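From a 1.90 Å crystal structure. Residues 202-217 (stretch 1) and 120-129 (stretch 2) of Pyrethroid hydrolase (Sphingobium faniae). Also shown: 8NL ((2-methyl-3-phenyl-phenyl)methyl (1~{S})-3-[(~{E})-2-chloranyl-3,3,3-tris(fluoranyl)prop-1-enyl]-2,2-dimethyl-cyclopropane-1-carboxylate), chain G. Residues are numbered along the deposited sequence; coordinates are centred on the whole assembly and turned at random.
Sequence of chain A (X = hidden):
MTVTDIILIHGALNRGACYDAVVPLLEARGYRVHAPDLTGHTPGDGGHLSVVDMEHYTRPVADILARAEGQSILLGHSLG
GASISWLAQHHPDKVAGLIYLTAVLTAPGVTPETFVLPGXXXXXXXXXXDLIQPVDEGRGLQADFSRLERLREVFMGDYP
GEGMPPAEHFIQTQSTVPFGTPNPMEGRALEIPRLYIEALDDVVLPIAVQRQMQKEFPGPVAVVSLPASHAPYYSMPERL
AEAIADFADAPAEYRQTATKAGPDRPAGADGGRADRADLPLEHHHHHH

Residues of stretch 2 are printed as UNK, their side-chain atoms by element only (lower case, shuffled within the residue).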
# COMPACT_ATOMS: atom_id res chain seq x y z
N ASP A 202 0.08 14.37 4.08
CA ASP A 202 -0.02 13.21 4.95
C ASP A 202 0.70 13.47 6.29
O ASP A 202 1.83 13.96 6.32
CB ASP A 202 0.55 11.99 4.21
CG ASP A 202 0.16 10.66 4.87
OD1 ASP A 202 -0.12 10.63 6.09
OD2 ASP A 202 0.10 9.64 4.14
N VAL A 203 0.02 13.18 7.40
CA VAL A 203 0.63 13.28 8.73
C VAL A 203 0.89 11.92 9.36
O VAL A 203 1.61 11.86 10.38
CB VAL A 203 -0.20 14.16 9.69
CG1 VAL A 203 -0.30 15.60 9.16
CG2 VAL A 203 -1.57 13.53 9.98
N VAL A 204 0.33 10.85 8.82
CA VAL A 204 0.72 9.49 9.21
C VAL A 204 2.14 9.23 8.71
O VAL A 204 3.08 9.04 9.49
CB VAL A 204 -0.27 8.48 8.61
CG1 VAL A 204 0.14 7.03 8.84
CG2 VAL A 204 -1.67 8.76 9.12
N LEU A 205 2.32 9.34 7.40
CA LEU A 205 3.61 9.19 6.76
C LEU A 205 4.00 10.54 6.17
O LEU A 205 3.53 10.91 5.08
CB LEU A 205 3.52 8.13 5.67
CG LEU A 205 4.80 7.89 4.87
CD1 LEU A 205 5.80 7.29 5.77
CD2 LEU A 205 4.48 6.96 3.75
N PRO A 206 4.82 11.33 6.87
CA PRO A 206 5.08 12.72 6.45
C PRO A 206 5.79 12.79 5.11
O PRO A 206 6.50 11.87 4.70
CB PRO A 206 5.96 13.27 7.59
CG PRO A 206 5.69 12.34 8.76
CD PRO A 206 5.43 11.01 8.17
N ILE A 207 5.57 13.89 4.39
CA ILE A 207 6.17 14.01 3.05
C ILE A 207 7.69 13.93 3.11
O ILE A 207 8.32 13.44 2.19
CB ILE A 207 5.71 15.30 2.35
CG1 ILE A 207 6.13 15.27 0.87
CG2 ILE A 207 6.32 16.46 3.04
CD1 ILE A 207 5.68 14.04 0.16
N ALA A 208 8.30 14.37 4.21
CA ALA A 208 9.75 14.23 4.36
C ALA A 208 10.16 12.76 4.36
O ALA A 208 11.19 12.40 3.78
CB ALA A 208 10.22 14.91 5.63
N VAL A 209 9.39 11.90 5.04
CA VAL A 209 9.70 10.48 5.05
C VAL A 209 9.44 9.86 3.69
O VAL A 209 10.20 9.00 3.23
CB VAL A 209 8.88 9.77 6.13
CG1 VAL A 209 9.09 8.29 6.03
CG2 VAL A 209 9.34 10.27 7.47
N GLN A 210 8.33 10.22 3.07
CA GLN A 210 8.04 9.79 1.72
C GLN A 210 9.20 10.09 0.81
O GLN A 210 9.69 9.22 0.09
CB GLN A 210 6.77 10.47 1.22
CG GLN A 210 5.52 9.95 1.88
CD GLN A 210 4.31 10.74 1.49
OE1 GLN A 210 3.86 10.68 0.32
NE2 GLN A 210 3.80 11.52 2.42
N ARG A 211 9.67 11.35 0.83
CA ARG A 211 10.74 11.73 -0.10
C ARG A 211 12.07 11.09 0.28
O ARG A 211 12.92 10.87 -0.60
CB ARG A 211 10.89 13.26 -0.17
CG ARG A 211 9.69 13.96 -0.81
CD ARG A 211 9.61 15.49 -0.65
NE ARG A 211 8.49 16.00 -1.44
CZ ARG A 211 7.98 17.24 -1.42
NH1 ARG A 211 6.94 17.52 -2.19
NH2 ARG A 211 8.48 18.19 -0.65
N GLN A 212 12.27 10.79 1.57
CA GLN A 212 13.49 10.12 2.01
C GLN A 212 13.53 8.70 1.49
O GLN A 212 14.59 8.20 1.08
CB GLN A 212 13.57 10.18 3.54
CG GLN A 212 14.88 9.72 4.14
CD GLN A 212 15.99 10.71 3.85
OE1 GLN A 212 15.78 11.93 3.92
NE2 GLN A 212 17.17 10.20 3.54
N MSE A 213 12.39 8.03 1.47
CA MSE A 213 12.32 6.70 0.92
C MSE A 213 12.62 6.68 -0.58
O MSE A 213 13.39 5.83 -1.05
CB MSE A 213 10.95 6.09 1.22
CG MSE A 213 10.87 5.72 2.69
SE MSE A 213 9.22 4.82 3.21
CE MSE A 213 7.96 6.22 2.86
N GLN A 214 12.02 7.59 -1.34
CA GLN A 214 12.40 7.71 -2.75
C GLN A 214 13.90 7.92 -2.89
O GLN A 214 14.57 7.25 -3.68
CB GLN A 214 11.65 8.86 -3.43
CG GLN A 214 10.18 8.65 -3.44
CD GLN A 214 9.43 9.90 -3.80
OE1 GLN A 214 9.49 10.39 -4.93
NE2 GLN A 214 8.72 10.44 -2.84
N LYS A 215 14.46 8.80 -2.05
CA LYS A 215 15.87 9.16 -2.15
C LYS A 215 16.78 7.96 -1.93
O LYS A 215 17.85 7.87 -2.54
CB LYS A 215 16.17 10.29 -1.16
CG LYS A 215 17.61 10.70 -1.13
CD LYS A 215 17.86 11.92 -0.26
CE LYS A 215 19.06 12.70 -0.84
NZ LYS A 215 20.33 11.95 -0.68
N GLU A 216 16.42 7.05 -0.99
CA GLU A 216 17.29 5.94 -0.64
C GLU A 216 17.06 4.67 -1.47
O GLU A 216 17.86 3.73 -1.36
CB GLU A 216 17.13 5.61 0.86
CG GLU A 216 17.68 6.71 1.77
CD GLU A 216 17.63 6.41 3.26
OE1 GLU A 216 17.65 7.39 4.04
OE2 GLU A 216 17.47 5.25 3.69
N PHE A 217 16.02 4.63 -2.32
CA PHE A 217 15.84 3.45 -3.17
C PHE A 217 16.81 3.52 -4.35
O PHE A 217 16.96 4.58 -4.96
CB PHE A 217 14.41 3.35 -3.70
CG PHE A 217 14.09 2.02 -4.36
CD1 PHE A 217 13.60 0.94 -3.63
CD2 PHE A 217 14.29 1.85 -5.71
CE1 PHE A 217 13.32 -0.26 -4.26
CE2 PHE A 217 14.02 0.65 -6.32
CZ PHE A 217 13.52 -0.41 -5.60
N UNK A 120 17.39 8.77 11.96
CA UNK A 120 17.90 9.84 11.09
C UNK A 120 18.53 9.28 9.85
O UNK A 120 19.15 8.22 9.88
c UNK A 120 17.21 12.50 12.41
c UNK A 120 18.25 11.51 12.94
c UNK A 120 18.89 10.76 11.83
o UNK A 120 16.18 12.67 13.10
o UNK A 120 17.36 12.99 11.25
N UNK A 121 18.35 9.99 8.72
CA UNK A 121 17.52 11.20 8.64
C UNK A 121 16.08 10.93 8.15
O UNK A 121 15.87 9.95 7.46
c UNK A 121 18.82 11.03 6.67
c UNK A 121 19.13 9.78 7.50
c UNK A 121 18.28 12.05 7.64
N UNK A 122 15.15 11.81 8.51
CA UNK A 122 13.79 11.81 7.98
C UNK A 122 13.19 10.42 8.04
O UNK A 122 12.69 9.87 7.06
c UNK A 122 13.78 12.36 6.55
o UNK A 122 13.85 14.66 7.20
n UNK A 122 15.28 14.00 5.60
c UNK A 122 14.29 13.78 6.47
N UNK A 123 13.25 9.84 9.23
CA UNK A 123 12.63 8.55 9.52
C UNK A 123 11.69 8.76 10.70
O UNK A 123 11.99 9.55 11.59
n UNK A 123 17.24 4.80 6.29
c UNK A 123 14.60 7.15 8.75
c UNK A 123 16.84 5.78 7.08
c UNK A 123 13.67 7.47 9.88
c UNK A 123 15.84 6.48 9.23
n UNK A 123 16.32 5.49 8.27
n UNK A 123 16.96 7.04 6.69
N UNK A 124 10.58 8.03 10.70
CA UNK A 124 9.57 8.03 11.76
C UNK A 124 8.14 8.34 11.37
O UNK A 124 7.81 9.36 10.76
N UNK A 125 7.23 7.51 11.85
CA UNK A 125 5.80 7.78 11.78
C UNK A 125 5.24 7.81 13.20
O UNK A 125 4.46 6.93 13.58
c UNK A 125 5.10 6.73 10.93
c UNK A 125 5.59 6.77 9.49
o UNK A 125 5.38 5.43 11.46
N UNK A 126 5.60 8.83 14.00
CA UNK A 126 5.19 8.81 15.41
C UNK A 126 3.71 8.96 15.63
O UNK A 126 3.23 8.46 16.66
c UNK A 126 6.38 10.05 13.69
c UNK A 126 5.94 10.00 16.02
c UNK A 126 6.19 10.90 14.92
N UNK A 127 2.96 9.62 14.73
CA UNK A 127 1.51 9.68 14.87
C UNK A 127 0.91 8.28 14.84
O UNK A 127 0.01 7.96 15.63
c UNK A 127 0.12 13.00 13.61
c UNK A 127 1.95 13.94 14.38
c UNK A 127 0.87 10.52 13.76
n UNK A 127 0.74 14.19 13.91
c UNK A 127 0.99 12.01 13.92
n UNK A 127 2.13 12.63 14.39
N UNK A 128 1.37 7.43 13.92
CA UNK A 128 0.84 6.07 13.86
C UNK A 128 1.24 5.25 15.08
O UNK A 128 0.41 4.53 15.64
c UNK A 128 1.27 5.37 12.58
N UNK A 129 2.51 5.31 15.48
CA UNK A 129 2.92 4.51 16.64
C UNK A 129 2.19 4.95 17.90
O UNK A 129 2.02 4.15 18.83
c UNK A 129 6.81 4.30 16.14
c UNK A 129 4.44 4.58 16.87
c UNK A 129 5.35 4.10 15.75
c UNK A 129 5.08 2.65 15.43
C 8NL G . -4.53 2.07 9.87
C8 8NL G . -8.48 2.37 10.74
C9 8NL G . -9.17 2.10 11.91
C10 8NL G . -8.71 2.60 13.13
C11 8NL G . -7.55 3.37 13.09
C12 8NL G . -6.88 3.64 11.90
C13 8NL G . -3.53 2.68 7.06
O 8NL G . -2.31 3.06 7.74
CL 8NL G . 3.49 3.03 11.90
C21 8NL G . 2.25 2.58 10.74
C22 8NL G . 1.04 1.84 11.25
F2 8NL G . 0.02 2.67 11.27
F1 8NL G . 0.74 0.77 10.54
F 8NL G . 1.32 1.44 12.48
C20 8NL G . 2.37 2.95 9.46
C16 8NL G . 1.34 2.56 8.42
C17 8NL G . 1.63 3.43 7.20
C18 8NL G . 2.28 2.25 6.50
C19 8NL G . 2.57 4.61 7.49
C15 8NL G . 0.24 3.48 7.90
C14 8NL G . -0.93 2.64 7.37
O1 8NL G . -0.71 1.62 6.72
C2 8NL G . -4.88 3.14 7.64
C3 8NL G . -5.69 3.87 6.78
C4 8NL G . -6.94 4.35 7.17
C5 8NL G . -7.42 4.07 8.44
C6 8NL G . -6.66 3.35 9.35
C1 8NL G . -5.38 2.87 8.94
C7 8NL G . -7.32 3.12 10.69
O HOH W 1 3.28 9.98 11.98

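Position 120 has three side-chain carbons, the third carrying two oxygens, and its CA-to-CB bond points away from stretch 1, which it does not touch. A carboxylate at the end of that chain is Glu-120, at home in an exposed place.

At position 121 three carbons close a ring onto the backbone N, so this is Pro-121. The peptide bond before it is cis, a form far commoner before proline than before other residues. Its CG lies 3.6 Å from Gln-212 NE2, and its carbonyl O is 3.5 Å from Gln-212 CG.

Position 122 carries two carbons, the second bearing one oxygen and one nitrogen: a short amide, Asn-122. Its ND2 donates to Gln-212 OE1 at 2.7 Å, nearly straight at 166°. Its phi and psi of 49° and 52° are left-handed, a conformation asparagine tolerates well.

Position 123 has three carbons, a nitrogen, then a carbon with two more nitrogens, the guanidinium of Arg-123. CA-to-CB points away, yet the long chain brings its end back to the helix. NH1 donates to Glu-216 OE1 at 2.8 Å and NH2 to Glu-216 OE2 at 2.6 Å, a two-pronged salt bridge; NH1 also reaches Pro-121 O at 3.2 Å.

Position 124 has no side-chain atoms and is Gly-124. At phi 125° and psi 132°, a CB would jam against the carbonyl O of the preceding residue.

At position 125 one carbon carries an oxygen and a carbon: Thr-125. Its CG2 packs 3.4 Å from Val-204 O and 3.8 Å from Leu-205 CD1, while OG1 lies 3.1 Å from CL of the ligand 8NL.

Position 126, again three carbons closing onto N, is Pro-126. It opens the helix, where the missing N-H costs no helical bond.

Position 127 has one carbon and a five-membered ring of three carbons and two nitrogens, His-127. Val-203 O sits over one ring face, 3.6 Å from CG. A water accepts from His-127 N at 2.8 Å and donates to Val-204 O at 2.7 Å.

Position 128, a single carbon, is Ala-128; its CB fits 4.2 Å from Val-204 CG1 and 3.3 Å from 8NL F2.

Position 129, four carbons forked at the second, is Leu-129. It does not reach stretch 1, but its CD2 lies 3.9 Å from 8NL CL.

The contact thus grades from polar to apolar. Gln-212 and Glu-216, one helical turn apart, hold the loop by directional bonds, with Gln-212 NE2 donating to Glu-216 OE1 at 2.9 Å. Val-204 and Leu-205 pack against the other end, beside the ligand.

Stretch 2 120-129: EPNRGTPHAL
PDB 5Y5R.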